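Local coordinates for protein extracellular ligand-binding receptor (Desulfohalobium retbaense DSM 5692, PDB 5ERE) that probably senses small extracellular molecules, holding 2-oxo-4-methylpentanoic acid in a leucine-binding-protein-like domain and cytosine in a separate domain of the Cache sensor type, at residues 129-135 and 154-160; 179-185 and 204-209; 186-192 and 211-217; 194-199 and 222-226. All coordinates share one frame; numbering follows the deposited sequence.

Interaction 1: 129-135 and 154-160; sequences IAVLAMD and VVAAQEY
The carbonyl oxygen of Gln158 is gripped by two donors of the facing strand: Ala133 N, 2.8 Å from Gln158 O, and the CA-H of Leu132, in a weaker contact. Gln158 N in turn gives Val131 O a nearly straight bond of 2.8 Å (N-H...O 173°), and the parallel ladder ends with Asp135 N on Tyr160 O. Near its start, between the pairs Ile129-Val154 and Val131-Ala157, strand 154-160 has one residue more than its partner, in the manner of a beta bulge, and Ala156 N is buried there without a partner. Tyr160 carries the other end. With CG lodged between backbone N and carbonyl carbon (chi1 68°), its ring folds back across strand 129-134: Met134 CA (selenomethionine) makes a CH-pi contact over one face, 3.9 Å from the Tyr160 ring centroid, and Leu132 CD1 comes obliquely to Tyr160 CD1 at 3.7 Å. The hydroxyl reaches Glu189 and Ser186, which an alanine here would probably leave without their phenol mate, besides uncovering Met134. Asp135 OD1 and Glu159 OE1 lie only 2.8 Å apart, a crowding of acceptors likely to raise the pKa of one. Strand 129-134 runs between 154-160 and 181-185; helix 137-149, the connection of this beta-alpha-beta unit, packs on Val131 and Ala133, and helix 168-175 on Leu132 and Gln158.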
loop_
_atom_site.group_PDB
_atom_site.type_symbol
_atom_site.label_atom_id
_atom_site.label_comp_id
_atom_site.label_asym_id
_atom_site.label_seq_id
_atom_site.Cartn_x
_atom_site.Cartn_y
_atom_site.Cartn_z
ATOM N N ILE A 129 20.519 -3.939 -3.210
ATOM C CA ILE A 129 19.558 -3.426 -4.209
ATOM C C ILE A 129 20.154 -2.434 -5.204
ATOM O O ILE A 129 20.570 -1.348 -4.816
ATOM C CB ILE A 129 18.358 -2.702 -3.523
ATOM C CG1 ILE A 129 17.504 -3.680 -2.718
ATOM C CG2 ILE A 129 17.471 -1.974 -4.570
ATOM C CD1 ILE A 129 16.532 -2.987 -1.715
ATOM N N ALA A 130 20.129 -2.769 -6.492
ATOM C CA ALA A 130 20.529 -1.800 -7.519
ATOM C C ALA A 130 19.296 -1.225 -8.232
ATOM O O ALA A 130 18.300 -1.931 -8.444
ATOM C CB ALA A 130 21.479 -2.443 -8.526
ATOM N N VAL A 131 19.372 0.064 -8.570
ATOM C CA VAL A 131 18.362 0.729 -9.379
ATOM C C VAL A 131 18.979 1.279 -10.663
ATOM O O VAL A 131 19.973 1.993 -10.624
ATOM C CB VAL A 131 17.691 1.896 -8.617
ATOM C CG1 VAL A 131 16.378 2.400 -9.353
ATOM C CG2 VAL A 131 17.383 1.482 -7.218
ATOM N N LEU A 132 18.380 0.920 -11.791
ATOM C CA LEU A 132 18.605 1.592 -13.063
ATOM C C LEU A 132 17.303 2.287 -13.512
ATOM O O LEU A 132 16.301 1.597 -13.788
ATOM C CB LEU A 132 19.067 0.584 -14.113
ATOM C CG LEU A 132 19.466 1.099 -15.503
ATOM C CD1 LEU A 132 20.453 2.267 -15.444
ATOM C CD2 LEU A 132 20.069 -0.044 -16.297
ATOM N N ALA A 133 17.314 3.626 -13.575
ATOM C CA ALA A 133 16.084 4.395 -13.829
ATOM C C ALA A 133 16.201 5.374 -14.994
ATOM O O ALA A 133 17.231 6.017 -15.205
ATOM C CB ALA A 133 15.681 5.156 -12.581
HETATM N N MSE A 134 15.116 5.496 -15.738
HETATM C CA MSE A 134 15.013 6.465 -16.818
HETATM C C MSE A 134 15.376 7.826 -16.295
HETATM O O MSE A 134 14.965 8.193 -15.198
HETATM C CB MSE A 134 13.568 6.474 -17.419
HETATM C CG MSE A 134 12.483 6.782 -16.431
HETATM SE SE MSE A 134 10.630 6.759 -17.292
HETATM C CE MSE A 134 10.499 4.870 -17.745
ATOM N N ASP A 135 16.164 8.574 -17.066
ATOM C CA ASP A 135 16.597 9.905 -16.642
ATOM C C ASP A 135 15.533 10.995 -16.861
ATOM O O ASP A 135 15.636 11.825 -17.767
ATOM C CB ASP A 135 17.902 10.290 -17.362
ATOM C CG ASP A 135 18.498 11.599 -16.837
ATOM O OD1 ASP A 135 18.460 11.839 -15.606
ATOM O OD2 ASP A 135 18.999 12.398 -17.656
ATOM N N VAL A 154 20.514 -0.089 -0.649
ATOM C CA VAL A 154 20.671 0.461 -1.992
ATOM C C VAL A 154 22.159 0.693 -2.276
ATOM O O VAL A 154 22.775 1.592 -1.699
ATOM C CB VAL A 154 19.862 1.776 -2.172
ATOM C CG1 VAL A 154 20.262 2.490 -3.454
ATOM C CG2 VAL A 154 18.330 1.493 -2.186
ATOM N N VAL A 155 22.716 -0.123 -3.172
ATOM C CA VAL A 155 24.165 -0.153 -3.418
ATOM C C VAL A 155 24.574 0.540 -4.729
ATOM O O VAL A 155 25.761 0.643 -5.048
ATOM C CB VAL A 155 24.686 -1.619 -3.429
ATOM C CG1 VAL A 155 24.296 -2.324 -2.142
ATOM C CG2 VAL A 155 24.177 -2.419 -4.647
ATOM N N ALA A 156 23.590 1.031 -5.477
ATOM C CA ALA A 156 23.830 1.643 -6.778
ATOM C C ALA A 156 22.549 2.292 -7.313
ATOM O O ALA A 156 21.480 1.702 -7.215
ATOM C CB ALA A 156 24.340 0.611 -7.763
ATOM N N ALA A 157 22.682 3.492 -7.875
ATOM C CA ALA A 157 21.553 4.247 -8.414
ATOM C C ALA A 157 21.963 4.889 -9.739
ATOM O O ALA A 157 22.533 5.980 -9.756
ATOM C CB ALA A 157 21.095 5.307 -7.424
ATOM N N GLN A 158 21.675 4.190 -10.835
ATOM C CA GLN A 158 22.116 4.583 -12.168
ATOM C C GLN A 158 20.936 5.077 -13.012
ATOM O O GLN A 158 19.834 4.553 -12.902
ATOM C CB GLN A 158 22.797 3.405 -12.870
ATOM C CG GLN A 158 24.117 2.950 -12.231
ATOM C CD GLN A 158 25.199 4.028 -12.308
ATOM O OE1 GLN A 158 25.761 4.277 -13.376
ATOM N NE2 GLN A 158 25.467 4.691 -11.182
ATOM N N GLU A 159 21.181 6.081 -13.848
ATOM C CA GLU A 159 20.172 6.611 -14.755
ATOM C C GLU A 159 20.495 6.264 -16.208
ATOM O O GLU A 159 21.628 5.899 -16.528
ATOM C CB GLU A 159 20.062 8.122 -14.583
ATOM C CG GLU A 159 19.566 8.540 -13.194
ATOM C CD GLU A 159 19.594 10.046 -12.966
ATOM O OE1 GLU A 159 20.249 10.768 -13.759
ATOM O OE2 GLU A 159 18.974 10.499 -11.976
ATOM N N TYR A 160 19.496 6.366 -17.088
ATOM C CA TYR A 160 19.717 6.212 -18.524
ATOM C C TYR A 160 18.706 6.999 -19.351
ATOM O O TYR A 160 17.520 7.114 -18.987
ATOM C CB TYR A 160 19.656 4.739 -18.944
ATOM C CG TYR A 160 18.267 4.145 -18.807
ATOM C CD1 TYR A 160 17.812 3.689 -17.578
ATOM C CD2 TYR A 160 17.414 4.058 -19.903
ATOM C CE1 TYR A 160 16.557 3.153 -17.440
ATOM C CE2 TYR A 160 16.132 3.531 -19.777
ATOM C CZ TYR A 160 15.705 3.090 -18.540
ATOM O OH TYR A 160 14.451 2.558 -18.388
#

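Interaction 2: 179-185 and 204-209; sequences SEALVLI and AQLVGT
Val183 lays its CG2 methyl against Val207, 3.8 Å from Val207 CB, the two branched side chains meeting at a slant on the same side of the sheet, where Ala181 also adjoins Val207. On the reverse side Leu182 and Leu206 lie side by side and point the same way, Leu182 CB meeting Leu206 CD2 at 4.0 Å. The methyl of Ala204 rounds off this packing beneath the loop before strand 181-185, with Ala204 CB 3.5 Å from Ser179 O. Between these layers Gln205 N and O bond Glu180 O and Leu182 N, and Val207 N and O bond Leu182 O and Leu184 N, a parallel ladder bracketing Ala181 and Val183. Its straightest approach to a carbonyl is that of Leu184 N, 2.8 Å from Val207 O and almost in line with the C=O bond (174°). Beyond Gly208 the strands part, and a water takes over the pairing, donating to Leu184 O at 2.7 Å and accepting from Thr209 N at 3.0 Å. A bend at chi2 (74°) turns the amide along its own strand, so that Gln205 NE2 bonds Leu206 O at 2.9 Å, and also Gly226 O in the loop leading into strand 228-232. This beta-alpha-beta unit occupies the middle of the sheet: strand 129-134 flanks 181-185, strand 228-232 flanks 205-208, helices 112-123 and 137-149 pack on the valine side, and the connecting helix 190-199 rests on Leu206.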
loop_
_atom_site.group_PDB
_atom_site.type_symbol
_atom_site.label_atom_id
_atom_site.label_comp_id
_atom_site.label_asym_id
_atom_site.label_seq_id
_atom_site.Cartn_x
_atom_site.Cartn_y
_atom_site.Cartn_z
ATOM N N SER A 179 24.558 -6.963 -6.869
ATOM C CA SER A 179 23.256 -6.678 -6.307
ATOM C C SER A 179 22.441 -7.958 -6.242
ATOM O O SER A 179 22.654 -8.897 -7.011
ATOM C CB SER A 179 22.528 -5.606 -7.127
ATOM O OG SER A 179 22.241 -6.061 -8.438
ATOM N N GLU A 180 21.516 -7.973 -5.300
ATOM C CA GLU A 180 20.588 -9.067 -5.096
ATOM C C GLU A 180 19.295 -8.838 -5.903
ATOM O O GLU A 180 18.688 -9.768 -6.443
ATOM C CB GLU A 180 20.285 -9.172 -3.606
ATOM C CG GLU A 180 20.407 -10.542 -3.003
ATOM C CD GLU A 180 20.368 -10.476 -1.493
ATOM O OE1 GLU A 180 19.292 -10.738 -0.907
ATOM O OE2 GLU A 180 21.418 -10.143 -0.899
ATOM N N ALA A 181 18.869 -7.586 -5.970
ATOM C CA ALA A 181 17.731 -7.243 -6.813
ATOM C C ALA A 181 18.074 -6.013 -7.635
ATOM O O ALA A 181 18.652 -5.049 -7.123
ATOM C CB ALA A 181 16.485 -7.026 -5.970
ATOM N N LEU A 182 17.743 -6.074 -8.921
ATOM C CA LEU A 182 17.889 -4.929 -9.813
ATOM C C LEU A 182 16.520 -4.331 -10.147
ATOM O O LEU A 182 15.764 -4.924 -10.902
ATOM C CB LEU A 182 18.585 -5.331 -11.108
ATOM C CG LEU A 182 18.776 -4.249 -12.184
ATOM C CD1 LEU A 182 19.434 -2.996 -11.634
ATOM C CD2 LEU A 182 19.579 -4.796 -13.373
ATOM N N VAL A 183 16.256 -3.148 -9.611
ATOM C CA VAL A 183 15.040 -2.402 -9.872
ATOM C C VAL A 183 15.140 -1.510 -11.105
ATOM O O VAL A 183 15.917 -0.552 -11.145
ATOM C CB VAL A 183 14.683 -1.539 -8.659
ATOM C CG1 VAL A 183 13.601 -0.457 -9.022
ATOM C CG2 VAL A 183 14.213 -2.442 -7.546
ATOM N N LEU A 184 14.311 -1.808 -12.097
ATOM C CA LEU A 184 14.255 -1.023 -13.321
ATOM C C LEU A 184 13.096 -0.029 -13.353
ATOM O O LEU A 184 11.939 -0.443 -13.446
ATOM C CB LEU A 184 14.139 -1.963 -14.496
ATOM C CG LEU A 184 15.230 -3.034 -14.463
ATOM C CD1 LEU A 184 14.963 -3.963 -15.586
ATOM C CD2 LEU A 184 16.657 -2.427 -14.570
ATOM N N ILE A 185 13.379 1.273 -13.299
ATOM C CA ILE A 185 12.304 2.248 -13.484
ATOM C C ILE A 185 12.214 2.503 -15.001
ATOM O O ILE A 185 12.800 3.423 -15.561
ATOM C CB ILE A 185 12.510 3.550 -12.672
ATOM C CG1 ILE A 185 12.856 3.246 -11.204
ATOM C CG2 ILE A 185 11.248 4.397 -12.722
ATOM C CD1 ILE A 185 11.912 2.245 -10.497
ATOM N N ALA A 204 20.930 -11.068 -10.763
ATOM C CA ALA A 204 20.001 -10.496 -9.783
ATOM C C ALA A 204 18.504 -10.643 -10.156
ATOM O O ALA A 204 18.146 -10.715 -11.325
ATOM C CB ALA A 204 20.339 -9.003 -9.569
ATOM N N GLN A 205 17.649 -10.727 -9.140
ATOM C CA GLN A 205 16.190 -10.693 -9.354
ATOM C C GLN A 205 15.812 -9.355 -9.976
ATOM O O GLN A 205 16.158 -8.307 -9.429
ATOM C CB GLN A 205 15.427 -10.891 -8.036
ATOM C CG GLN A 205 13.924 -10.598 -8.117
ATOM C CD GLN A 205 13.150 -11.680 -8.844
ATOM O OE1 GLN A 205 13.292 -12.866 -8.530
ATOM N NE2 GLN A 205 12.321 -11.284 -9.817
ATOM N N LEU A 206 15.143 -9.392 -11.127
ATOM C CA LEU A 206 14.639 -8.177 -11.759
ATOM C C LEU A 206 13.306 -7.752 -11.128
ATOM O O LEU A 206 12.473 -8.594 -10.805
ATOM C CB LEU A 206 14.481 -8.391 -13.260
ATOM C CG LEU A 206 15.755 -8.805 -13.990
ATOM C CD1 LEU A 206 15.454 -8.884 -15.465
ATOM C CD2 LEU A 206 16.903 -7.839 -13.709
ATOM N N VAL A 207 13.134 -6.443 -10.954
ATOM C CA VAL A 207 11.978 -5.864 -10.276
ATOM C C VAL A 207 11.582 -4.601 -11.030
ATOM O O VAL A 207 12.437 -3.814 -11.424
ATOM C CB VAL A 207 12.284 -5.520 -8.806
ATOM C CG1 VAL A 207 11.065 -4.927 -8.103
ATOM C CG2 VAL A 207 12.821 -6.750 -8.051
ATOM N N GLY A 208 10.284 -4.398 -11.241
ATOM C CA GLY A 208 9.843 -3.212 -11.949
ATOM C C GLY A 208 8.559 -2.679 -11.370
ATOM O O GLY A 208 8.113 -3.137 -10.318
ATOM N N THR A 209 7.992 -1.695 -12.063
ATOM C CA THR A 209 6.833 -0.933 -11.578
ATOM C C THR A 209 5.793 -0.852 -12.707
ATOM O O THR A 209 5.978 -1.435 -13.790
ATOM C CB THR A 209 7.258 0.494 -11.091
ATOM O OG1 THR A 209 7.728 1.278 -12.188
ATOM C CG2 THR A 209 8.365 0.414 -10.007
HETATM O O HOH W 1 9.389 -0.047 -14.094
#

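Interaction 3: 186-192 and 211-217; sequences SAGEAAT and PIQRAEV
Ala187 and Ile212 bring their CA atoms within 4.2 Å of each other where a type I turn from Ala187 to Ala190, leading into helix 190-199, passes the 3-10 turn at 211-212 and the start of helix 215-219, with Arg214 at the N-cap position. No hydrogen bond crosses; the CA-H of Ala187 is directed toward Pro211 O, with CA and O 3.4 Å apart. Alanines of the first segment pack against longer side chains of the second. Ala190 CB meets the end of Ile212 at CD1, 3.6 Å away, and Ala191 CB lies 3.7 Å from Glu216 CG. These are loops at the C-terminal ends of parallel strands, the usual ligand site of an alpha/beta lobe, and Pro211 indeed touches the bound 2-oxo-4-methylpentanoic acid. Gly188 O stands over the carboxylate face of the extended Glu216 (chi1 174°), 3.1 Å from Glu216 CD; the oxygens are all acceptors, no hydrogen bond forms, and the approach is probably unfavourable. Val217 CG2 comes to Gly188 O from another side, at 3.8 Å. Arg214 rests CG against Gly188 N (3.7 Å), then bends away at chi2 and chi3, and its guanidinium forms salt bridges with Glu20 and Asp16 of helix 15-32.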
loop_
_atom_site.group_PDB
_atom_site.type_symbol
_atom_site.label_atom_id
_atom_site.label_comp_id
_atom_site.label_asym_id
_atom_site.label_seq_id
_atom_site.Cartn_x
_atom_site.Cartn_y
_atom_site.Cartn_z
ATOM N N SER A 186 11.455 1.621 -15.636
ATOM C CA SER A 186 11.429 1.437 -17.069
ATOM C C SER A 186 10.025 1.070 -17.549
ATOM O O SER A 186 9.252 0.392 -16.863
ATOM C CB SER A 186 12.386 0.307 -17.505
ATOM O OG SER A 186 13.647 0.381 -16.888
ATOM N N ALA A 187 9.725 1.481 -18.767
ATOM C CA ALA A 187 8.599 0.922 -19.486
ATOM C C ALA A 187 9.130 -0.206 -20.386
ATOM O O ALA A 187 9.927 -1.037 -19.930
ATOM C CB ALA A 187 7.863 2.027 -20.280
ATOM N N GLY A 188 8.713 -0.257 -21.644
ATOM C CA GLY A 188 9.007 -1.419 -22.486
ATOM C C GLY A 188 10.501 -1.659 -22.749
ATOM O O GLY A 188 10.888 -2.783 -23.065
ATOM N N GLU A 189 11.321 -0.611 -22.627
ATOM C CA GLU A 189 12.755 -0.683 -22.921
ATOM C C GLU A 189 13.454 -1.642 -21.938
ATOM O O GLU A 189 14.612 -2.024 -22.130
ATOM C CB GLU A 189 13.428 0.721 -22.871
ATOM C CG GLU A 189 13.551 1.364 -21.477
ATOM C CD GLU A 189 12.288 2.138 -21.060
ATOM O OE1 GLU A 189 11.280 1.977 -21.737
ATOM O OE2 GLU A 189 12.347 2.922 -20.082
ATOM N N ALA A 190 12.744 -2.014 -20.881
ATOM C CA ALA A 190 13.226 -2.992 -19.930
ATOM C C ALA A 190 13.561 -4.332 -20.560
ATOM O O ALA A 190 14.351 -5.049 -19.999
ATOM C CB ALA A 190 12.216 -3.199 -18.817
ATOM N N ALA A 191 12.963 -4.688 -21.690
ATOM C CA ALA A 191 13.304 -5.960 -22.335
ATOM C C ALA A 191 14.754 -5.956 -22.868
ATOM O O ALA A 191 15.422 -6.983 -22.884
ATOM C CB ALA A 191 12.341 -6.268 -23.457
ATOM N N THR A 192 15.225 -4.793 -23.293
ATOM C CA THR A 192 16.605 -4.626 -23.732
ATOM C C THR A 192 17.561 -4.538 -22.545
ATOM O O THR A 192 18.645 -5.161 -22.538
ATOM C CB THR A 192 16.745 -3.374 -24.609
ATOM O OG1 THR A 192 16.026 -3.593 -25.824
ATOM C CG2 THR A 192 18.225 -3.058 -24.944
ATOM N N PRO A 211 4.632 0.871 -15.348
ATOM C CA PRO A 211 4.935 1.019 -16.780
ATOM C C PRO A 211 5.551 -0.197 -17.473
ATOM O O PRO A 211 5.523 -0.268 -18.705
ATOM C CB PRO A 211 5.953 2.167 -16.792
ATOM C CG PRO A 211 5.671 2.908 -15.547
ATOM C CD PRO A 211 5.386 1.854 -14.555
ATOM N N ILE A 212 6.101 -1.135 -16.714
ATOM C CA ILE A 212 6.900 -2.209 -17.321
ATOM C C ILE A 212 6.044 -3.307 -17.994
ATOM O O ILE A 212 6.556 -4.117 -18.767
ATOM C CB ILE A 212 7.842 -2.823 -16.252
ATOM C CG1 ILE A 212 9.090 -3.452 -16.897
ATOM C CG2 ILE A 212 7.124 -3.843 -15.418
ATOM C CD1 ILE A 212 10.192 -3.717 -15.883
ATOM N N GLN A 213 4.734 -3.306 -17.769
ATOM C CA GLN A 213 3.894 -4.381 -18.332
ATOM C C GLN A 213 3.544 -4.095 -19.794
ATOM O O GLN A 213 2.429 -3.706 -20.111
ATOM C CB GLN A 213 2.594 -4.587 -17.529
ATOM C CG GLN A 213 1.818 -5.835 -18.007
ATOM C CD GLN A 213 0.528 -6.085 -17.249
ATOM O OE1 GLN A 213 0.548 -6.546 -16.108
ATOM N NE2 GLN A 213 -0.607 -5.768 -17.872
ATOM N N ARG A 214 4.517 -4.297 -20.675
ATOM C CA ARG A 214 4.362 -4.052 -22.104
ATOM C C ARG A 214 4.699 -5.340 -22.868
ATOM O O ARG A 214 5.473 -6.175 -22.377
ATOM C CB ARG A 214 5.257 -2.891 -22.562
ATOM C CG ARG A 214 5.274 -1.651 -21.673
ATOM C CD ARG A 214 3.888 -0.951 -21.640
ATOM N NE ARG A 214 3.353 -0.708 -22.979
ATOM C CZ ARG A 214 2.102 -0.319 -23.234
ATOM N NH1 ARG A 214 1.241 -0.121 -22.238
ATOM N NH2 ARG A 214 1.714 -0.124 -24.488
ATOM N N ALA A 215 4.141 -5.492 -24.065
ATOM C CA ALA A 215 4.259 -6.733 -24.815
ATOM C C ALA A 215 5.727 -7.070 -25.105
ATOM O O ALA A 215 6.128 -8.219 -25.083
ATOM C CB ALA A 215 3.472 -6.630 -26.104
ATOM N N GLU A 216 6.519 -6.042 -25.359
ATOM C CA GLU A 216 7.951 -6.189 -25.608
ATOM C C GLU A 216 8.624 -6.974 -24.472
ATOM O O GLU A 216 9.444 -7.874 -24.691
ATOM C CB GLU A 216 8.537 -4.784 -25.767
ATOM C CG GLU A 216 10.025 -4.652 -25.898
ATOM C CD GLU A 216 10.436 -3.196 -26.125
ATOM O OE1 GLU A 216 9.544 -2.310 -26.076
ATOM O OE2 GLU A 216 11.640 -2.936 -26.356
ATOM N N VAL A 217 8.210 -6.663 -23.250
ATOM C CA VAL A 217 8.796 -7.248 -22.067
ATOM C C VAL A 217 8.437 -8.733 -21.993
ATOM O O VAL A 217 9.284 -9.562 -21.663
ATOM C CB VAL A 217 8.352 -6.464 -20.794
ATOM C CG1 VAL A 217 8.634 -7.231 -19.527
ATOM C CG2 VAL A 217 9.075 -5.141 -20.762
#

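Interaction 4: 194-199 and 222-226; sequences AKQARQ and AFTNG
Ala194 starts the contact by setting its CB 3.6 Å from Thr224 CG2 and, more loosely, beside the CB of Phe223. One residue on, Lys195 sends its aliphatic chain over a face of the Phe223 ring: Lys195 CG stands 3.3 Å from the ring centroid, close for a CH-pi contact, and is displaced toward the rim on the side of CE2. Its CG is turned roughly away from the backbone N (chi1 -154°), which lays the methylenes across the ring while the amine leads off. Arg198, a turn later, meets the same ring at its edge, Arg198 CB being 4.0 Å from Phe223 CD1; its guanidinium is engaged instead by the carbonyls of Ala204 and Ile202. Gln199 closes the hole obliquely, with NE2 4.2 Å from Phe223 CZ. Phe223 is thus a knob in a hole of four residues, and an alanine in its place would probably open a gap there and set the lysine chain free to turn. Thr224 OG1 binds Val217 O, joining the short helix 221-224 to helix 215-219 before it, whereas helix 190-199 lies on strand 205-208 through Ala194 and Arg198 against Leu206 and borders helix 168-175 through Ala197.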
loop_
_atom_site.group_PDB
_atom_site.type_symbol
_atom_site.label_atom_id
_atom_site.label_comp_id
_atom_site.label_asym_id
_atom_site.label_seq_id
_atom_site.Cartn_x
_atom_site.Cartn_y
_atom_site.Cartn_z
ATOM N N ALA A 194 17.066 -5.845 -19.623
ATOM C CA ALA A 194 17.122 -7.224 -19.128
ATOM C C ALA A 194 18.116 -8.097 -19.909
ATOM O O ALA A 194 18.877 -8.850 -19.311
ATOM C CB ALA A 194 15.742 -7.861 -19.194
ATOM N N LYS A 195 18.082 -7.994 -21.234
ATOM C CA LYS A 195 18.915 -8.813 -22.112
ATOM C C LYS A 195 20.379 -8.555 -21.824
ATOM O O LYS A 195 21.141 -9.478 -21.523
ATOM C CB LYS A 195 18.624 -8.505 -23.580
ATOM C CG LYS A 195 18.929 -9.647 -24.549
ATOM C CD LYS A 195 19.501 -9.167 -25.876
ATOM C CE LYS A 195 19.166 -10.151 -26.996
ATOM N NZ LYS A 195 19.831 -9.820 -28.283
ATOM N N GLN A 196 20.752 -7.283 -21.927
ATOM C CA GLN A 196 22.128 -6.867 -21.777
ATOM C C GLN A 196 22.637 -7.176 -20.374
ATOM O O GLN A 196 23.775 -7.620 -20.208
ATOM C CB GLN A 196 22.255 -5.381 -22.094
ATOM C CG GLN A 196 21.895 -5.051 -23.543
ATOM C CD GLN A 196 22.231 -3.617 -23.941
ATOM O OE1 GLN A 196 22.867 -2.879 -23.192
ATOM N NE2 GLN A 196 21.819 -3.232 -25.139
ATOM N N ALA A 197 21.793 -6.972 -19.366
ATOM C CA ALA A 197 22.196 -7.268 -17.993
ATOM C C ALA A 197 22.493 -8.765 -17.793
ATOM O O ALA A 197 23.491 -9.121 -17.159
ATOM C CB ALA A 197 21.133 -6.805 -17.015
ATOM N N ARG A 198 21.642 -9.636 -18.333
ATOM C CA ARG A 198 21.859 -11.072 -18.222
ATOM C C ARG A 198 23.098 -11.479 -19.032
ATOM O O ARG A 198 23.860 -12.351 -18.611
ATOM C CB ARG A 198 20.622 -11.844 -18.684
ATOM C CG ARG A 198 19.410 -11.724 -17.731
ATOM C CD ARG A 198 19.545 -12.666 -16.555
ATOM N NE ARG A 198 18.326 -12.777 -15.739
ATOM C CZ ARG A 198 18.169 -12.237 -14.529
ATOM N NH1 ARG A 198 19.131 -11.516 -13.962
ATOM N NH2 ARG A 198 17.041 -12.422 -13.867
ATOM N N GLN A 199 23.310 -10.826 -20.173
ATOM C CA GLN A 199 24.460 -11.121 -21.029
ATOM C C GLN A 199 25.740 -10.559 -20.414
ATOM O O GLN A 199 26.842 -11.008 -20.724
ATOM C CB GLN A 199 24.244 -10.564 -22.445
ATOM C CG GLN A 199 23.343 -11.460 -23.328
ATOM C CD GLN A 199 23.026 -10.849 -24.685
ATOM O OE1 GLN A 199 23.298 -9.669 -24.929
ATOM N NE2 GLN A 199 22.437 -11.649 -25.575
ATOM N N ALA A 222 12.787 -14.849 -22.366
ATOM C CA ALA A 222 14.045 -15.560 -22.270
ATOM C C ALA A 222 14.922 -14.858 -21.241
ATOM O O ALA A 222 15.693 -15.498 -20.526
ATOM C CB ALA A 222 14.747 -15.627 -23.640
ATOM N N PHE A 223 14.777 -13.537 -21.150
ATOM C CA PHE A 223 15.582 -12.748 -20.221
ATOM C C PHE A 223 14.776 -12.181 -19.039
ATOM O O PHE A 223 15.329 -11.981 -17.950
ATOM C CB PHE A 223 16.268 -11.612 -20.969
ATOM C CG PHE A 223 17.104 -12.073 -22.134
ATOM C CD1 PHE A 223 18.383 -12.563 -21.933
ATOM C CD2 PHE A 223 16.606 -12.031 -23.425
ATOM C CE1 PHE A 223 19.162 -12.993 -23.013
ATOM C CE2 PHE A 223 17.368 -12.469 -24.501
ATOM C CZ PHE A 223 18.649 -12.944 -24.294
ATOM N N THR A 224 13.481 -11.933 -19.253
ATOM C CA THR A 224 12.660 -11.224 -18.273
ATOM C C THR A 224 11.839 -12.170 -17.396
ATOM O O THR A 224 11.199 -11.726 -16.455
ATOM C CB THR A 224 11.677 -10.237 -18.960
ATOM O OG1 THR A 224 10.859 -10.945 -19.890
ATOM C CG2 THR A 224 12.382 -9.146 -19.721
ATOM N N ASN A 225 11.855 -13.467 -17.690
ATOM C CA ASN A 225 11.050 -14.435 -16.936
ATOM C C ASN A 225 11.374 -14.397 -15.438
ATOM O O ASN A 225 12.539 -14.444 -15.056
ATOM C CB ASN A 225 11.264 -15.845 -17.508
ATOM C CG ASN A 225 10.471 -16.921 -16.780
ATOM O OD1 ASN A 225 9.264 -17.065 -16.978
ATOM N ND2 ASN A 225 11.161 -17.716 -15.973
ATOM N N GLY A 226 10.337 -14.275 -14.606
ATOM C CA GLY A 226 10.481 -14.218 -13.153
ATOM C C GLY A 226 10.487 -12.811 -12.565
ATOM O O GLY A 226 10.409 -12.637 -11.358
#

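How the interactions relate
Interactions 1 and 2 are neighbouring beta-alpha-beta pairs of one sheet, joined where strands 129-134 and 181-185 bond through the backbones of Ala130 and Leu132. Both rest on backbone ladders, but interaction 2 is the more buried, consistent with strand 154-160 pairing with only one strand in this sheet. Interactions 3 and 4 share helix 190-199, its start and its later turns, and neither has a hydrogen bond across it: alanines pack against isoleucine, valine and glutamate chains in the buried interaction 3, an aromatic ring under a lysine chain at the more exposed interaction 4. Tyr160 ties interaction 1 to interaction 3 near the ligand, while Gln205 and Arg198 link interactions 2 and 4 farther from it.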